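Side-chain contacts in putative glyoxalase (Bacillus halodurans C-125, PDB 3CT8), which binds zinc at a site shared between two subunits and is probably a lyase-type enzyme of the glyoxalase/bleomycin resistance/dioxygenase superfamily: residues Val131-Glu134 / Lys140-Ile143; Trp38-Gly43 / Thr104-Glu109. All blocks are in the same frame, centred on the assembly; numbering follows the deposited sequence.

Contact 1: residues Val131-Glu134 / Lys140-Ile143; sequences VFCE and KVEI. With ZN (zinc ion), chain B.
The zinc site lies on one face of the antiparallel beta hairpin 131-134/140-143, where the side chains of Phe-132 and Glu-142 stand side by side on a non-hydrogen-bonded pair. Glu-142 CG sits over the ring face of Phe-132, 3.9 Å from the ring centroid and 27° off the normal, a CH-pi contact. The carboxylate, turned 40° from the ring plane, brings OE1 to 3.1 Å from Phe-132 CE2. CG of Glu-142 is anti to the backbone N (chi1 178°) and the chain stays extended beyond it, which carries OE1 past the ring to the zinc ion at 2.1 Å. The second oxygen, OE2, is hydrogen-bonded to His-128, so both carboxylate oxygens are held and the group's rotation is restrained. His-89 and His-23 of the second subunit also bind this zinc.

The backbone is clamped by two pairs of hydrogen bonds. Cys-133 N reaches Val-141 O at 2.7 Å and Val-141 N returns to Cys-133 O at 2.8 Å; Val-131 and Ile-143 exchange a slightly longer pair. On the opposite face, Cys-133 SG packs on Val-141 CB at 3.7 Å, and Val-131 CG1 meets Ile-143 CD1 at 4.0 Å. A strand glutamate whose metal site is completed by a histidine of the partner subunit is consistent with the dimer-interface sites of glyoxalase I-like members of the vicinal oxygen chelate superfamily.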
ATOM      1  N   VAL A 131     -16.456  -2.904  -6.147  1.00 48.88           N
ATOM      2  CA  VAL A 131     -16.097  -2.516  -7.515  1.00 47.67           C
ATOM      3  C   VAL A 131     -14.608  -2.562  -7.616  1.00 47.28           C
ATOM      4  O   VAL A 131     -13.884  -2.114  -6.724  1.00 48.82           O
ATOM      5  CB  VAL A 131     -16.589  -1.113  -7.976  1.00 48.02           C
ATOM      6  CG1 VAL A 131     -16.166   0.044  -7.033  1.00 50.15           C
ATOM      7  CG2 VAL A 131     -16.130  -0.844  -9.426  1.00 46.11           C
ATOM      8  N   PHE A 132     -14.158  -3.166  -8.694  1.00 47.18           N
ATOM      9  CA  PHE A 132     -12.763  -3.279  -9.024  1.00 49.16           C
ATOM     10  C   PHE A 132     -12.533  -2.464 -10.293  1.00 50.83           C
ATOM     11  O   PHE A 132     -13.288  -2.566 -11.293  1.00 47.33           O
ATOM     12  CB  PHE A 132     -12.363  -4.730  -9.246  1.00 50.77           C
ATOM     13  CG  PHE A 132     -12.383  -5.587  -7.998  1.00 52.79           C
ATOM     14  CD1 PHE A 132     -13.508  -6.270  -7.609  1.00 51.54           C
ATOM     15  CD2 PHE A 132     -11.235  -5.758  -7.251  1.00 58.00           C
ATOM     16  CE1 PHE A 132     -13.506  -7.069  -6.459  1.00 48.14           C
ATOM     17  CE2 PHE A 132     -11.243  -6.561  -6.117  1.00 54.20           C
ATOM     18  CZ  PHE A 132     -12.385  -7.221  -5.744  1.00 47.17           C
ATOM     19  N   CYS A 133     -11.478  -1.649 -10.249  1.00 50.94           N
ATOM     20  CA  CYS A 133     -11.139  -0.781 -11.380  1.00 49.49           C
ATOM     21  C   CYS A 133      -9.636  -0.582 -11.514  1.00 48.79           C
ATOM     22  O   CYS A 133      -8.834  -1.156 -10.761  1.00 47.39           O
ATOM     23  CB  CYS A 133     -11.825   0.582 -11.243  1.00 50.71           C
ATOM     24  SG  CYS A 133     -11.209   1.649  -9.875  1.00 52.73           S
ATOM     25  N   GLU A 134      -9.257   0.245 -12.469  1.00 47.37           N
ATOM     26  CA  GLU A 134      -7.836   0.507 -12.710  1.00 49.21           C
ATOM     27  C   GLU A 134      -7.515   1.978 -12.714  1.00 49.85           C
ATOM     28  O   GLU A 134      -8.242   2.778 -13.299  1.00 51.41           O
ATOM     29  CB  GLU A 134      -7.352  -0.061 -14.058  1.00 49.08           C
ATOM     30  CG  GLU A 134      -7.203  -1.568 -14.175  1.00 52.67           C
ATOM     31  CD  GLU A 134      -6.711  -2.001 -15.579  1.00 56.15           C
ATOM     32  OE1 GLU A 134      -7.011  -1.298 -16.549  1.00 59.14           O
ATOM     33  OE2 GLU A 134      -6.057  -3.054 -15.718  1.00 52.88           O
ATOM     34  N   LYS A 140      -4.559  -1.900  -9.820  1.00 50.50           N
ATOM     35  CA  LYS A 140      -5.921  -2.345  -9.483  1.00 51.08           C
ATOM     36  C   LYS A 140      -6.380  -1.668  -8.186  1.00 50.06           C
ATOM     37  O   LYS A 140      -5.627  -1.573  -7.202  1.00 48.12           O
ATOM     38  CB  LYS A 140      -6.028  -3.893  -9.419  1.00 51.16           C
ATOM     39  CG  LYS A 140      -7.448  -4.401  -9.158  1.00 52.08           C
ATOM     40  CD  LYS A 140      -7.612  -5.892  -9.371  1.00 53.27           C
ATOM     41  CE  LYS A 140      -6.903  -6.764  -8.368  1.00 54.45           C
ATOM     42  NZ  LYS A 140      -7.107  -8.268  -8.617  1.00 49.14           N
ATOM     43  N   VAL A 141      -7.607  -1.147  -8.244  1.00 48.92           N
ATOM     44  CA  VAL A 141      -8.228  -0.421  -7.167  1.00 47.51           C
ATOM     45  C   VAL A 141      -9.605  -0.983  -6.884  1.00 48.41           C
ATOM     46  O   VAL A 141     -10.407  -1.191  -7.791  1.00 49.02           O
ATOM     47  CB  VAL A 141      -8.377   1.081  -7.506  1.00 47.93           C
ATOM     48  CG1 VAL A 141      -8.907   1.830  -6.296  1.00 49.05           C
ATOM     49  CG2 VAL A 141      -7.060   1.685  -7.892  1.00 47.05           C
ATOM     50  N   GLU A 142      -9.834  -1.209  -5.598  1.00 47.56           N
ATOM     51  CA  GLU A 142     -11.075  -1.781  -5.049  1.00 50.23           C
ATOM     52  C   GLU A 142     -11.712  -0.944  -3.941  1.00 50.72           C
ATOM     53  O   GLU A 142     -11.039  -0.378  -3.069  1.00 51.17           O
ATOM     54  CB  GLU A 142     -10.749  -3.188  -4.493  1.00 48.74           C
ATOM     55  CG  GLU A 142     -11.867  -3.971  -3.820  1.00 49.27           C
ATOM     56  CD  GLU A 142     -11.303  -5.235  -3.150  1.00 50.35           C
ATOM     57  OE1 GLU A 142     -10.119  -5.553  -3.466  1.00 46.15           O
ATOM     58  OE2 GLU A 142     -11.981  -5.886  -2.315  1.00 53.35           O
ATOM     59  N   ILE A 143     -13.033  -0.856  -4.022  1.00 51.71           N
ATOM     60  CA  ILE A 143     -13.863  -0.155  -2.995  1.00 51.00           C
ATOM     61  C   ILE A 143     -14.884  -1.214  -2.545  1.00 48.74           C
ATOM     62  O   ILE A 143     -15.684  -1.708  -3.333  1.00 47.67           O
ATOM     63  CB  ILE A 143     -14.485   1.195  -3.440  1.00 50.31           C
ATOM     64  CG1 ILE A 143     -13.396   2.141  -3.932  1.00 52.43           C
ATOM     65  CG2 ILE A 143     -15.200   1.839  -2.302  1.00 49.73           C
ATOM     66  CD1 ILE A 143     -12.978   1.834  -5.359  1.00 57.04           C
TER
HETATM   67 ZN    ZN B 128      -8.895  -7.059  -2.604  1.00 53.04          ZN

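Contact 2: residues Trp38-Gly43 / Thr104-Glu109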
ATOM      1  N   TRP A  38      -6.841  10.116  -8.860  1.00 51.77           N
ATOM      2  CA  TRP A  38      -6.777  10.071  -7.395  1.00 50.77           C
ATOM      3  C   TRP A  38      -7.450  11.244  -6.740  1.00 49.42           C
ATOM      4  O   TRP A  38      -8.040  11.112  -5.703  1.00 47.97           O
ATOM      5  CB  TRP A  38      -5.339   9.867  -6.915  1.00 50.79           C
ATOM      6  CG  TRP A  38      -4.860   8.510  -7.318  1.00 47.10           C
ATOM      7  CD1 TRP A  38      -4.040   8.189  -8.374  1.00 47.35           C
ATOM      8  CD2 TRP A  38      -5.286   7.268  -6.746  1.00 39.84           C
ATOM      9  NE1 TRP A  38      -3.861   6.820  -8.429  1.00 46.82           N
ATOM     10  CE2 TRP A  38      -4.613   6.234  -7.436  1.00 42.45           C
ATOM     11  CE3 TRP A  38      -6.106   6.936  -5.661  1.00 43.63           C
ATOM     12  CZ2 TRP A  38      -4.781   4.870  -7.098  1.00 53.03           C
ATOM     13  CZ3 TRP A  38      -6.271   5.586  -5.320  1.00 47.89           C
ATOM     14  CH2 TRP A  38      -5.637   4.565  -6.049  1.00 44.90           C
ATOM     15  N   ASP A  39      -7.371  12.406  -7.346  1.00 49.60           N
ATOM     16  CA  ASP A  39      -8.044  13.551  -6.751  1.00 50.54           C
ATOM     17  C   ASP A  39      -9.530  13.218  -6.669  1.00 51.81           C
ATOM     18  O   ASP A  39     -10.224  13.524  -5.672  1.00 50.63           O
ATOM     19  CB  ASP A  39      -7.898  14.829  -7.579  1.00 49.62           C
ATOM     20  CG  ASP A  39      -6.584  15.574  -7.354  1.00 50.03           C
ATOM     21  OD1 ASP A  39      -5.726  15.176  -6.527  1.00 46.05           O
ATOM     22  OD2 ASP A  39      -6.449  16.628  -8.023  1.00 45.96           O
ATOM     23  N   TRP A  40     -10.002  12.588  -7.752  1.00 53.00           N
ATOM     24  CA  TRP A  40     -11.413  12.244  -7.888  1.00 51.43           C
ATOM     25  C   TRP A  40     -11.832  11.174  -6.907  1.00 51.83           C
ATOM     26  O   TRP A  40     -12.754  11.347  -6.092  1.00 51.58           O
ATOM     27  CB  TRP A  40     -11.823  11.867  -9.340  1.00 52.04           C
ATOM     28  CG  TRP A  40     -13.173  11.240  -9.299  1.00 49.39           C
ATOM     29  CD1 TRP A  40     -14.355  11.869  -9.101  1.00 51.96           C
ATOM     30  CD2 TRP A  40     -13.467   9.828  -9.323  1.00 53.07           C
ATOM     31  NE1 TRP A  40     -15.382  10.946  -9.019  1.00 51.67           N
ATOM     32  CE2 TRP A  40     -14.857   9.687  -9.158  1.00 52.88           C
ATOM     33  CE3 TRP A  40     -12.688   8.676  -9.469  1.00 54.30           C
ATOM     34  CZ2 TRP A  40     -15.479   8.453  -9.145  1.00 48.57           C
ATOM     35  CZ3 TRP A  40     -13.306   7.458  -9.464  1.00 55.61           C
ATOM     36  CH2 TRP A  40     -14.695   7.357  -9.307  1.00 54.82           C
ATOM     37  N   LEU A  41     -11.099  10.076  -6.928  1.00 53.03           N
ATOM     38  CA  LEU A  41     -11.449   8.954  -6.051  1.00 51.78           C
ATOM     39  C   LEU A  41     -11.305   9.272  -4.572  1.00 50.08           C
ATOM     40  O   LEU A  41     -12.205   9.027  -3.773  1.00 49.41           O
ATOM     41  CB  LEU A  41     -10.647   7.706  -6.388  1.00 51.58           C
ATOM     42  CG  LEU A  41     -11.156   6.491  -5.600  1.00 52.73           C
ATOM     43  CD1 LEU A  41     -12.653   6.164  -5.906  1.00 46.30           C
ATOM     44  CD2 LEU A  41     -10.241   5.274  -5.863  1.00 53.16           C
ATOM     45  N   LEU A  42     -10.145   9.793  -4.223  1.00 49.76           N
ATOM     46  CA  LEU A  42      -9.819  10.117  -2.837  1.00 49.24           C
ATOM     47  C   LEU A  42     -10.730  11.239  -2.419  1.00 48.31           C
ATOM     48  O   LEU A  42     -11.107  11.366  -1.273  1.00 47.60           O
ATOM     49  CB  LEU A  42      -8.336  10.471  -2.661  1.00 49.67           C
ATOM     50  CG  LEU A  42      -7.367   9.326  -3.045  1.00 50.29           C
ATOM     51  CD1 LEU A  42      -5.878   9.657  -2.724  1.00 47.66           C
ATOM     52  CD2 LEU A  42      -7.798   7.986  -2.332  1.00 48.57           C
ATOM     53  N   GLY A  43     -11.160  11.996  -3.417  1.00 49.73           N
ATOM     54  CA  GLY A  43     -12.075  13.109  -3.216  1.00 47.39           C
ATOM     55  C   GLY A  43     -13.405  12.495  -2.820  1.00 48.11           C
ATOM     56  O   GLY A  43     -13.990  12.830  -1.807  1.00 49.00           O
ATOM     57  N   THR A 104     -19.329   3.113  -9.106  1.00 50.37           N
ATOM     58  CA  THR A 104     -19.298   2.268 -10.316  1.00 51.22           C
ATOM     59  C   THR A 104     -19.833   3.057 -11.500  1.00 53.02           C
ATOM     60  O   THR A 104     -19.263   3.065 -12.601  1.00 52.69           O
ATOM     61  CB  THR A 104     -20.155   0.982 -10.149  1.00 51.46           C
ATOM     62  OG1 THR A 104     -19.618   0.181  -9.091  1.00 45.76           O
ATOM     63  CG2 THR A 104     -20.179   0.132 -11.439  1.00 52.03           C
ATOM     64  N   GLN A 105     -20.948   3.724 -11.247  1.00 54.24           N
ATOM     65  CA  GLN A 105     -21.580   4.557 -12.265  1.00 55.23           C
ATOM     66  C   GLN A 105     -20.671   5.690 -12.654  1.00 54.29           C
ATOM     67  O   GLN A 105     -20.551   5.976 -13.831  1.00 53.54           O
ATOM     68  CB  GLN A 105     -22.964   5.048 -11.872  1.00 56.35           C
ATOM     69  CG  GLN A 105     -24.013   4.042 -12.257  1.00 64.81           C
ATOM     70  CD  GLN A 105     -24.050   3.780 -13.779  1.00 69.01           C
ATOM     71  OE1 GLN A 105     -24.451   2.699 -14.226  1.00 73.60           O
ATOM     72  NE2 GLN A 105     -23.596   4.755 -14.567  1.00 69.63           N
ATOM     73  N   LYS A 106     -20.033   6.313 -11.665  1.00 53.58           N
ATOM     74  CA  LYS A 106     -19.085   7.407 -11.932  1.00 55.35           C
ATOM     75  C   LYS A 106     -17.943   6.953 -12.767  1.00 56.30           C
ATOM     76  O   LYS A 106     -17.506   7.656 -13.666  1.00 56.12           O
ATOM     77  CB  LYS A 106     -18.482   8.093 -10.683  1.00 56.15           C
ATOM     78  CG  LYS A 106     -19.174   9.385 -10.364  1.00 59.80           C
ATOM     79  CD  LYS A 106     -20.526   9.203  -9.768  1.00 59.68           C
ATOM     80  CE  LYS A 106     -20.410   9.003  -8.310  1.00 62.84           C
ATOM     81  NZ  LYS A 106     -19.965  10.269  -7.636  1.00 64.35           N
ATOM     82  N   LEU A 107     -17.431   5.788 -12.405  1.00 57.32           N
ATOM     83  CA  LEU A 107     -16.308   5.207 -13.115  1.00 56.86           C
ATOM     84  C   LEU A 107     -16.685   5.066 -14.589  1.00 56.10           C
ATOM     85  O   LEU A 107     -16.008   5.600 -15.469  1.00 53.87           O
ATOM     86  CB  LEU A 107     -15.864   3.882 -12.485  1.00 56.53           C
ATOM     87  CG  LEU A 107     -15.048   4.071 -11.193  1.00 59.36           C
ATOM     88  CD1 LEU A 107     -14.714   2.735 -10.493  1.00 59.04           C
ATOM     89  CD2 LEU A 107     -13.738   4.858 -11.513  1.00 50.41           C
ATOM     90  N   LYS A 108     -17.817   4.433 -14.842  1.00 57.61           N
ATOM     91  CA  LYS A 108     -18.234   4.216 -16.232  1.00 58.93           C
ATOM     92  C   LYS A 108     -18.313   5.515 -17.008  1.00 60.32           C
ATOM     93  O   LYS A 108     -17.839   5.597 -18.119  1.00 61.66           O
ATOM     94  CB  LYS A 108     -19.553   3.436 -16.367  1.00 59.95           C
ATOM     95  CG  LYS A 108     -19.489   2.016 -15.812  1.00 63.10           C
ATOM     96  CD  LYS A 108     -20.696   1.163 -16.172  1.00 64.80           C
ATOM     97  CE  LYS A 108     -20.647   0.781 -17.638  1.00 68.44           C
ATOM     98  NZ  LYS A 108     -21.709  -0.209 -18.007  1.00 71.43           N
ATOM     99  N   GLU A 109     -18.848   6.550 -16.386  1.00 61.74           N
ATOM    100  CA  GLU A 109     -19.001   7.855 -17.053  1.00 62.17           C
ATOM    101  C   GLU A 109     -17.670   8.487 -17.429  1.00 62.98           C
ATOM    102  O   GLU A 109     -17.498   8.974 -18.543  1.00 62.14           O
ATOM    103  CB  GLU A 109     -19.760   8.872 -16.185  1.00 62.09           C
ATOM    104  CG  GLU A 109     -21.202   8.583 -15.886  1.00 61.52           C
ATOM    105  CD  GLU A 109     -21.820   9.687 -15.043  1.00 68.55           C
ATOM    106  OE1 GLU A 109     -21.075  10.392 -14.311  1.00 65.67           O
ATOM    107  OE2 GLU A 109     -23.057   9.846 -15.110  1.00 73.29           O
TER
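Trp-40 reaches from helix 31-44 to helix 97-110, bridging the two helices that pack on the beta sheets of this vicinal oxygen chelate fold. The six-membered part of the indole makes the contact, meeting two successive residues of the other helix. Its CZ3 lies 3.3 Å from Leu-107 CD2, and CH2 of the same ring is 3.5 Å from that methyl, a close apolar fit in which the two side chains cross at about a right angle. Farther round the ring, Trp-40 CZ2 approaches Lys-106 CB at 3.4 Å, so the lysine contributes the base of its aliphatic chain. Both partners approach the indole obliquely, and no hydrogen bond joins the two segments.

The reach of the indole follows from its first torsion: chi1 of 167° swings it to the side of CB remote from the backbone N, and the bond from CA to CB already points toward the other helix. Leu-103 and Arg-110, on the same helix as the two partners, also touch the indole. Leu-107 gives its other methyl, CD1, to Val-131 and Cys-133 of strand 130-134, so its two branches serve the indole and the sheet separately. Beyond CB the lysine chain curls rather than extending, and NZ forms a salt bridge with Glu-44. That same carboxylate oxygen, Glu-44 OE2, accepts a weak hydrogen bond from Trp-40 NE1.

Overall arrangement
Contact 1 is the more deeply buried, with six of its seven touching residues buried and 437 Å² lost between its strands; contact 2 is partly buried and loses 146 Å². The first combines backbone hydrogen bonds with metal coordination, whereas the second meets through side-chain packing alone, with no hydrogen bond between its segments. They join directly on the hairpin face away from the zinc: Cys-133 CB lies 3.7 Å from Leu-107 CD1, and Val-141 CG1 is 3.7 Å from Leu-41 CD2. Both helices therefore cover the apolar side of the same hairpin, while its other side carries the intersubunit metal site, about 14 Å from the Leu-107 side chain.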